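Local structure of transaminase (Bacillus megaterium, 5G0A) at the interface of chains A and B. The protein catalyses S-selective transfer of amino groups with pyridoxal-5'-phosphate as cofactor, as an omega-transaminase of the class-III aminotransferase family. Numbering follows the deposited sequence. Chains: chain A/B, Transaminase.

Contact 1: the interface of chains A and B. Residues chain A 118, 123, 127, 327-329; chain B 120, 122, 148, 151-152.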
ATOM      1  N   VAL A 118       1.051  26.724  -7.307  1.00 21.79           N
ATOM      2  CA  VAL A 118       0.916  25.647  -8.297  1.00 21.35           C
ATOM      3  C   VAL A 118      -0.253  26.020  -9.212  1.00 20.99           C
ATOM      4  O   VAL A 118      -0.668  27.168  -9.232  1.00 23.21           O
ATOM      5  CB  VAL A 118       0.709  24.271  -7.603  1.00 22.90           C
ATOM      6  CG1 VAL A 118       1.994  23.848  -6.880  1.00 23.28           C
ATOM      7  CG2 VAL A 118      -0.471  24.352  -6.622  1.00 23.17           C
ATOM      8  N   GLU A 123      -3.402  20.128  -7.027  1.00 20.44           N
ATOM      9  CA  GLU A 123      -1.964  20.256  -6.895  1.00 20.33           C
ATOM     10  C   GLU A 123      -1.601  20.921  -5.553  1.00 20.37           C
ATOM     11  O   GLU A 123      -0.589  20.566  -4.940  1.00 21.42           O
ATOM     12  CB  GLU A 123      -1.347  21.028  -8.071  1.00 21.79           C
ATOM     13  CG  GLU A 123      -1.270  20.197  -9.367  1.00 22.25           C
ATOM     14  CD  GLU A 123      -0.394  20.820 -10.439  1.00 23.98           C
ATOM     15  OE1 GLU A 123      -0.106  22.049 -10.373  1.00 23.56           O
ATOM     16  OE2 GLU A 123      -0.001  20.092 -11.376  1.00 25.30           O
ATOM     17  N   THR A 127       0.717  19.183  -2.611  1.00 21.75           N
ATOM     18  CA  THR A 127       1.876  19.842  -2.042  1.00 22.75           C
ATOM     19  C   THR A 127       1.771  19.898  -0.512  1.00 23.21           C
ATOM     20  O   THR A 127       2.756  19.626   0.184  1.00 22.25           O
ATOM     21  CB  THR A 127       1.994  21.258  -2.638  1.00 23.82           C
ATOM     22  OG1 THR A 127       1.980  21.151  -4.065  1.00 23.52           O
ATOM     23  CG2 THR A 127       3.293  21.893  -2.188  1.00 24.41           C
ATOM     24  N   SER A 327      11.616  19.329  -5.867  1.00 27.97           N
ATOM     25  CA  SER A 327      10.265  19.277  -6.429  1.00 26.45           C
ATOM     26  C   SER A 327      10.112  20.334  -7.500  1.00 25.73           C
ATOM     27  O   SER A 327      10.401  21.522  -7.279  1.00 25.84           O
ATOM     28  CB  SER A 327       9.226  19.470  -5.331  1.00 25.92           C
ATOM     29  OG  SER A 327       7.929  19.008  -5.732  1.00 27.61           O
ATOM     30  N   VAL A 328       9.683  19.899  -8.677  1.00 26.06           N
ATOM     31  CA  VAL A 328       9.442  20.843  -9.783  1.00 24.24           C
ATOM     32  C   VAL A 328       8.079  20.571 -10.380  1.00 24.60           C
ATOM     33  O   VAL A 328       7.698  19.426 -10.571  1.00 23.18           O
ATOM     34  CB  VAL A 328      10.540  20.778 -10.876  1.00 26.90           C
ATOM     35  CG1 VAL A 328      10.722  19.360 -11.423  1.00 27.78           C
ATOM     36  CG2 VAL A 328      10.238  21.766 -12.018  1.00 27.95           C
ATOM     37  N   SER A 329       7.353  21.647 -10.650  1.00 23.93           N
ATOM     38  CA  SER A 329       6.093  21.581 -11.368  1.00 22.74           C
ATOM     39  C   SER A 329       6.247  22.645 -12.459  1.00 22.93           C
ATOM     40  O   SER A 329       6.497  23.812 -12.131  1.00 23.66           O
ATOM     41  CB  SER A 329       4.952  21.992 -10.433  1.00 22.52           C
ATOM     42  OG  SER A 329       3.792  22.345 -11.197  1.00 23.68           O
TER
ATOM     43  N   THR B 120      -1.981  20.565 -16.353  1.00 21.82           N
ATOM     44  CA  THR B 120      -0.553  20.315 -16.243  1.00 21.30           C
ATOM     45  C   THR B 120      -0.169  18.931 -16.791  1.00 21.04           C
ATOM     46  O   THR B 120      -1.034  18.078 -16.981  1.00 20.65           O
ATOM     47  CB  THR B 120      -0.042  20.411 -14.779  1.00 22.54           C
ATOM     48  OG1 THR B 120      -0.544  19.310 -13.997  1.00 21.73           O
ATOM     49  CG2 THR B 120      -0.476  21.742 -14.080  1.00 22.03           C
ATOM     50  N   SER B 122       1.615  16.692 -15.176  1.00 19.93           N
ATOM     51  CA  SER B 122       1.404  15.712 -14.106  1.00 22.78           C
ATOM     52  C   SER B 122      -0.059  15.313 -14.046  1.00 21.88           C
ATOM     53  O   SER B 122      -0.365  14.144 -13.893  1.00 21.84           O
ATOM     54  CB  SER B 122       1.837  16.242 -12.736  1.00 22.27           C
ATOM     55  OG  SER B 122       3.244  16.373 -12.692  1.00 23.22           O
ATOM     56  N   TYR B 148      10.947  10.081 -15.660  1.00 23.90           N
ATOM     57  CA  TYR B 148      10.248  11.180 -14.986  1.00 24.15           C
ATOM     58  C   TYR B 148       8.883  11.338 -15.648  1.00 23.87           C
ATOM     59  O   TYR B 148       8.797  11.504 -16.875  1.00 24.36           O
ATOM     60  CB  TYR B 148      11.055  12.481 -15.058  1.00 23.83           C
ATOM     61  CG  TYR B 148      10.356  13.581 -14.265  1.00 24.30           C
ATOM     62  CD1 TYR B 148      10.457  13.608 -12.866  1.00 25.86           C
ATOM     63  CD2 TYR B 148       9.541  14.526 -14.894  1.00 25.86           C
ATOM     64  CE1 TYR B 148       9.776  14.557 -12.110  1.00 27.93           C
ATOM     65  CE2 TYR B 148       8.869  15.513 -14.144  1.00 25.80           C
ATOM     66  CZ  TYR B 148       8.992  15.506 -12.753  1.00 27.18           C
ATOM     67  OH  TYR B 148       8.341  16.445 -11.976  1.00 28.14           O
ATOM     68  N   TRP B 151       5.044  14.891 -10.730  1.00 22.61           N
ATOM     69  CA  TRP B 151       5.353  15.018  -9.303  1.00 22.31           C
ATOM     70  C   TRP B 151       4.186  14.765  -8.345  1.00 22.40           C
ATOM     71  O   TRP B 151       4.414  14.590  -7.140  1.00 22.23           O
ATOM     72  CB  TRP B 151       5.941  16.411  -9.004  1.00 22.01           C
ATOM     73  CG  TRP B 151       4.929  17.496  -9.213  1.00 23.32           C
ATOM     74  CD1 TRP B 151       4.650  18.133 -10.387  1.00 23.18           C
ATOM     75  CD2 TRP B 151       4.013  18.023  -8.238  1.00 21.76           C
ATOM     76  NE1 TRP B 151       3.615  19.029 -10.203  1.00 22.52           N
ATOM     77  CE2 TRP B 151       3.216  18.989  -8.894  1.00 21.87           C
ATOM     78  CE3 TRP B 151       3.800  17.780  -6.865  1.00 23.49           C
ATOM     79  CZ2 TRP B 151       2.217  19.735  -8.225  1.00 22.84           C
ATOM     80  CZ3 TRP B 151       2.782  18.498  -6.204  1.00 21.61           C
ATOM     81  CH2 TRP B 151       2.012  19.473  -6.890  1.00 22.92           C
ATOM     82  N   THR B 152       2.953  14.813  -8.861  1.00 23.05           N
ATOM     83  CA  THR B 152       1.760  14.584  -8.051  1.00 22.81           C
ATOM     84  C   THR B 152       1.726  13.091  -7.667  1.00 24.06           C
ATOM     85  O   THR B 152       2.452  12.271  -8.262  1.00 25.20           O
ATOM     86  CB  THR B 152       0.470  15.016  -8.806  1.00 21.51           C
ATOM     87  OG1 THR B 152       0.511  14.465 -10.126  1.00 22.45           O
ATOM     88  CG2 THR B 152       0.371  16.559  -8.948  1.00 21.59           C
TER
HETATM   89  O   HOH W   1       2.425  20.393 -12.377  1.00 24.89           O
HETATM   90  O   HOH W   2       9.526  17.035  -9.245  1.00 28.04           O
HETATM   91  O   HOH W   3       7.121  18.359 -13.107  1.00 35.75           O
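Helix 121-136 of chain A, through A:Glu123 and A:Thr127, and the loop A:Ser327 to A:Ser329 receive the indole of B:Trp151 from a loop of chain B that also carries B:Tyr148. B:Trp151 has 84 Å² of its surface buried by chain A. Its CG lies between backbone N and carbonyl carbon (chi1 67°), which sends the ring between helix and loop. The benzo edge meets the helix: B:Trp151 CZ2 lies 3.6 Å from the carboxylate carbon CD of A:Glu123, with ring and carboxylate planes 59° apart. The carbonyl O of A:Glu123 sits in the ring plane, and that same O accepts the hydroxyl OG1 of A:Thr127. At the pyrrole edge, the indole NE1 of B:Trp151 is hydrogen-bonded to water 1 at 2.8 Å, nearly straight (169° at H); this water also binds A:Ser329 OG and A:Glu123 OE2. An alanine in place of B:Trp151 would probably leave a gap between A:Glu123 and A:Ser329 and deprive water 1 of its indole partner. Tip to tip with A:Glu123, B:Thr120 donates its hydroxyl OG1 to A:Glu123 OE2 at 2.8 Å, coming from above the carboxylate plane. Farther along, water 3 ties the phenol OH of B:Tyr148 to the carbonyl O of A:Val328. B:Thr120, B:Ser122 and B:Tyr148 belong to the cofactor pocket of chain B, so this subunit interface runs beside that active site, at the N-terminal end of helix 121-136.

Contact 2: the interface of chains A and B. Residues chain A 25, 162-167, 169, 409-410; chain B 324, 326.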
ATOM      1  N   PHE A  25     -19.399  12.352 -16.244  1.00 24.59           N
ATOM      2  CA  PHE A  25     -20.734  12.327 -15.618  1.00 24.85           C
ATOM      3  C   PHE A  25     -21.869  11.864 -16.537  1.00 26.64           C
ATOM      4  O   PHE A  25     -22.879  11.358 -16.050  1.00 28.13           O
ATOM      5  CB  PHE A  25     -21.055  13.648 -14.907  1.00 25.39           C
ATOM      6  CG  PHE A  25     -20.040  13.984 -13.833  1.00 25.15           C
ATOM      7  CD1 PHE A  25     -20.119  13.380 -12.583  1.00 25.70           C
ATOM      8  CD2 PHE A  25     -18.979  14.840 -14.113  1.00 23.96           C
ATOM      9  CE1 PHE A  25     -19.163  13.653 -11.600  1.00 24.44           C
ATOM     10  CE2 PHE A  25     -18.008  15.118 -13.148  1.00 24.76           C
ATOM     11  CZ  PHE A  25     -18.102  14.521 -11.897  1.00 23.54           C
ATOM     12  N   ARG A 162     -17.873   9.380  -2.128  1.00 22.51           N
ATOM     13  CA  ARG A 162     -17.972   8.168  -2.952  1.00 23.01           C
ATOM     14  C   ARG A 162     -18.212   8.462  -4.423  1.00 22.48           C
ATOM     15  O   ARG A 162     -17.622   7.806  -5.313  1.00 21.88           O
ATOM     16  CB  ARG A 162     -19.103   7.272  -2.404  1.00 21.74           C
ATOM     17  CG  ARG A 162     -19.196   5.918  -3.094  1.00 23.42           C
ATOM     18  CD  ARG A 162     -20.429   5.184  -2.598  1.00 23.87           C
ATOM     19  NE  ARG A 162     -20.471   3.846  -3.198  1.00 25.61           N
ATOM     20  CZ  ARG A 162     -21.543   3.055  -3.155  1.00 27.61           C
ATOM     21  NH1 ARG A 162     -22.656   3.459  -2.541  1.00 28.28           N
ATOM     22  NH2 ARG A 162     -21.490   1.854  -3.711  1.00 27.52           N
ATOM     23  N   SER A 163     -19.069   9.449  -4.680  1.00 22.04           N
ATOM     24  CA  SER A 163     -19.469   9.816  -6.050  1.00 22.87           C
ATOM     25  C   SER A 163     -18.496  10.671  -6.862  1.00 23.30           C
ATOM     26  O   SER A 163     -18.823  11.059  -7.988  1.00 23.62           O
ATOM     27  CB  SER A 163     -20.842  10.506  -6.021  1.00 23.18           C
ATOM     28  OG  SER A 163     -20.784  11.659  -5.169  1.00 23.76           O
ATOM     29  N   TYR A 164     -17.332  10.989  -6.285  1.00 21.73           N
ATOM     30  CA  TYR A 164     -16.403  11.930  -6.901  1.00 22.47           C
ATOM     31  C   TYR A 164     -14.987  11.405  -6.858  1.00 24.37           C
ATOM     32  O   TYR A 164     -14.040  12.179  -6.696  1.00 24.72           O
ATOM     33  CB  TYR A 164     -16.525  13.326  -6.237  1.00 22.14           C
ATOM     34  CG  TYR A 164     -17.668  14.098  -6.839  1.00 23.67           C
ATOM     35  CD1 TYR A 164     -17.473  14.864  -7.998  1.00 24.60           C
ATOM     36  CD2 TYR A 164     -18.959  14.001  -6.314  1.00 25.16           C
ATOM     37  CE1 TYR A 164     -18.523  15.538  -8.585  1.00 27.81           C
ATOM     38  CE2 TYR A 164     -20.014  14.668  -6.909  1.00 26.77           C
ATOM     39  CZ  TYR A 164     -19.784  15.422  -8.054  1.00 27.79           C
ATOM     40  OH  TYR A 164     -20.834  16.100  -8.631  1.00 33.43           O
ATOM     41  N   ARG A 165     -14.831  10.099  -7.060  1.00 21.39           N
ATOM     42  CA  ARG A 165     -13.514   9.489  -6.963  1.00 21.44           C
ATOM     43  C   ARG A 165     -12.981   8.928  -8.286  1.00 20.53           C
ATOM     44  O   ARG A 165     -12.142   8.022  -8.288  1.00 20.97           O
ATOM     45  CB  ARG A 165     -13.495   8.440  -5.833  1.00 23.42           C
ATOM     46  CG  ARG A 165     -13.405   9.052  -4.423  1.00 23.79           C
ATOM     47  CD  ARG A 165     -13.371   7.982  -3.316  1.00 25.49           C
ATOM     48  NE  ARG A 165     -12.345   6.982  -3.623  1.00 25.15           N
ATOM     49  CZ  ARG A 165     -11.038   7.118  -3.383  1.00 24.90           C
ATOM     50  NH1 ARG A 165     -10.553   8.181  -2.750  1.00 25.20           N
ATOM     51  NH2 ARG A 165     -10.203   6.173  -3.780  1.00 26.76           N
ATOM     52  N   SER A 166     -13.435   9.542  -9.385  1.00 20.96           N
ATOM     53  CA  SER A 166     -12.912   9.288 -10.741  1.00 20.68           C
ATOM     54  C   SER A 166     -13.122   7.846 -11.198  1.00 21.01           C
ATOM     55  O   SER A 166     -12.446   7.367 -12.119  1.00 21.60           O
ATOM     56  CB  SER A 166     -11.452   9.703 -10.858  1.00 21.84           C
ATOM     57  OG  SER A 166     -11.372  11.118 -10.642  1.00 23.39           O
ATOM     58  N   GLY A 167     -14.070   7.189 -10.540  1.00 21.17           N
ATOM     59  CA  GLY A 167     -14.523   5.845 -10.966  1.00 21.17           C
ATOM     60  C   GLY A 167     -15.577   5.892 -12.065  1.00 21.66           C
ATOM     61  O   GLY A 167     -16.016   6.960 -12.509  1.00 21.57           O
ATOM     62  N   VAL A 169     -19.466   4.567 -13.252  1.00 23.15           N
ATOM     63  CA  VAL A 169     -20.762   4.030 -12.832  1.00 24.92           C
ATOM     64  C   VAL A 169     -21.639   3.864 -14.078  1.00 25.80           C
ATOM     65  O   VAL A 169     -21.285   4.335 -15.163  1.00 26.93           O
ATOM     66  CB  VAL A 169     -21.452   4.888 -11.733  1.00 25.42           C
ATOM     67  CG1 VAL A 169     -20.617   4.857 -10.450  1.00 26.32           C
ATOM     68  CG2 VAL A 169     -21.684   6.326 -12.210  1.00 25.04           C
ATOM     69  N   THR A 409     -24.270   7.208  -5.662  1.00 24.37           N
ATOM     70  CA  THR A 409     -23.352   7.250  -6.816  1.00 24.69           C
ATOM     71  C   THR A 409     -24.134   7.839  -7.986  1.00 23.33           C
ATOM     72  O   THR A 409     -25.392   7.832  -7.994  1.00 25.73           O
ATOM     73  CB  THR A 409     -22.839   5.859  -7.257  1.00 25.61           C
ATOM     74  OG1 THR A 409     -23.867   5.199  -8.016  1.00 25.71           O
ATOM     75  CG2 THR A 409     -22.433   4.991  -6.072  1.00 24.46           C
ATOM     76  N   HIS A 410     -23.416   8.287  -9.005  1.00 22.78           N
ATOM     77  CA  HIS A 410     -24.079   8.842 -10.181  1.00 23.86           C
ATOM     78  C   HIS A 410     -24.677   7.771 -11.093  1.00 24.89           C
ATOM     79  O   HIS A 410     -25.117   8.078 -12.208  1.00 26.61           O
ATOM     80  CB  HIS A 410     -23.143   9.749 -10.968  1.00 24.24           C
ATOM     81  CG  HIS A 410     -22.820  11.033 -10.261  1.00 25.09           C
ATOM     82  ND1 HIS A 410     -21.687  11.194  -9.490  1.00 25.27           N
ATOM     83  CD2 HIS A 410     -23.479  12.215 -10.214  1.00 26.03           C
ATOM     84  CE1 HIS A 410     -21.666  12.421  -8.989  1.00 24.91           C
ATOM     85  NE2 HIS A 410     -22.743  13.063  -9.419  1.00 26.61           N
TER
ATOM     86  N   ARG B 324     -20.587   6.470 -17.033  1.00 24.90           N
ATOM     87  CA  ARG B 324     -20.550   7.793 -16.419  1.00 24.13           C
ATOM     88  C   ARG B 324     -19.262   7.854 -15.602  1.00 23.34           C
ATOM     89  O   ARG B 324     -19.090   7.099 -14.648  1.00 24.61           O
ATOM     90  CB  ARG B 324     -21.746   8.013 -15.503  1.00 24.05           C
ATOM     91  CG  ARG B 324     -23.064   8.058 -16.258  1.00 24.69           C
ATOM     92  CD  ARG B 324     -24.216   8.250 -15.311  1.00 24.63           C
ATOM     93  NE  ARG B 324     -25.458   8.449 -16.068  1.00 25.01           N
ATOM     94  CZ  ARG B 324     -26.681   8.266 -15.585  1.00 26.90           C
ATOM     95  NH1 ARG B 324     -26.876   7.837 -14.343  1.00 26.43           N
ATOM     96  NH2 ARG B 324     -27.719   8.517 -16.377  1.00 27.98           N
ATOM     97  N   GLU B 326     -16.881   9.648 -13.055  1.00 21.09           N
ATOM     98  CA  GLU B 326     -17.124  10.588 -11.953  1.00 21.73           C
ATOM     99  C   GLU B 326     -15.853  11.356 -11.604  1.00 21.12           C
ATOM    100  O   GLU B 326     -15.353  11.290 -10.461  1.00 21.19           O
ATOM    101  CB  GLU B 326     -17.608   9.820 -10.733  1.00 23.48           C
ATOM    102  CG  GLU B 326     -18.989   9.182 -10.957  1.00 23.29           C
ATOM    103  CD  GLU B 326     -19.465   8.408  -9.740  1.00 25.94           C
ATOM    104  OE1 GLU B 326     -18.697   7.573  -9.246  1.00 23.03           O
ATOM    105  OE2 GLU B 326     -20.616   8.605  -9.291  1.00 24.49           O
TER
HETATM  106  O   HOH W   4     -16.004   7.793  -8.365  1.00 23.75           O
HETATM  107  O   HOH W   5     -19.399   6.333  -6.983  1.00 26.32           O
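A:Val169 and B:Arg324 pair as an antiparallel beta bridge, each N donating to the other's O, and the backbone pairing runs on to B:Glu326, whose N meets A:Gly167 O and whose O accepts A:Ser166 N. B:Glu326 has 144 Å² of its surface buried in this junction. Its CG is anti to the carbonyl carbon (chi1 -66°) and the chain continues extended, carrying the carboxylate in among A:Ser163, A:Val169 and A:His410. OE2 takes two bonds from A:His410, arriving from opposite faces of the carboxylate plane. A:His410 N meets B:Glu326 OE2 nearly along its C-O axis at 2.8 Å. The imidazole ND1 of A:His410 donates to B:Glu326 OE2 at 2.8 Å from the anti side, 28° out of the carboxylate plane; ring and carboxylate planes stand 86° apart. B:Glu326 OE1 is hydrogen-bonded to water 5 at 2.7 Å and also to water 4, which lead to A:Arg162 O and to the A:Arg165 and A:Gly167 amides respectively. This polar surround would be expected to stabilise a negative carboxylate. A:Phe25 lays CD1 over the centre of the A:His410 imidazole face, 4.0 Å above it, and places CE1 3.7 Å from B:Glu326 CA. Extended B:Arg324 brings its guanidinium NH1 to A:His410 O at 2.8 Å, in the carbonyl plane. The site joins strand 324-325 of chain B and B:Glu326 just after it to strand 168-169, the turn following 3-10 helix 162-164 and the 409-410 loop of chain A.

The C-alpha centres of contact 1 and contact 2 lie about 25 Å apart, and they share no residue. They are nevertheless linked in sequence: strand 324-325 and position 326, which chain B supplies to contact 2, run directly into the 327-329 loop that chain A supplies to contact 1. Because the interface is two-fold symmetric, one continuous segment of each subunit borders its partner at two places. By bordering the cofactor pocket, contact 1 may link subunit pairing to active-site shape, although the structure alone does not show a coupling. The deposited assembly holds four copies, and the A/B pair forms one of its interfaces.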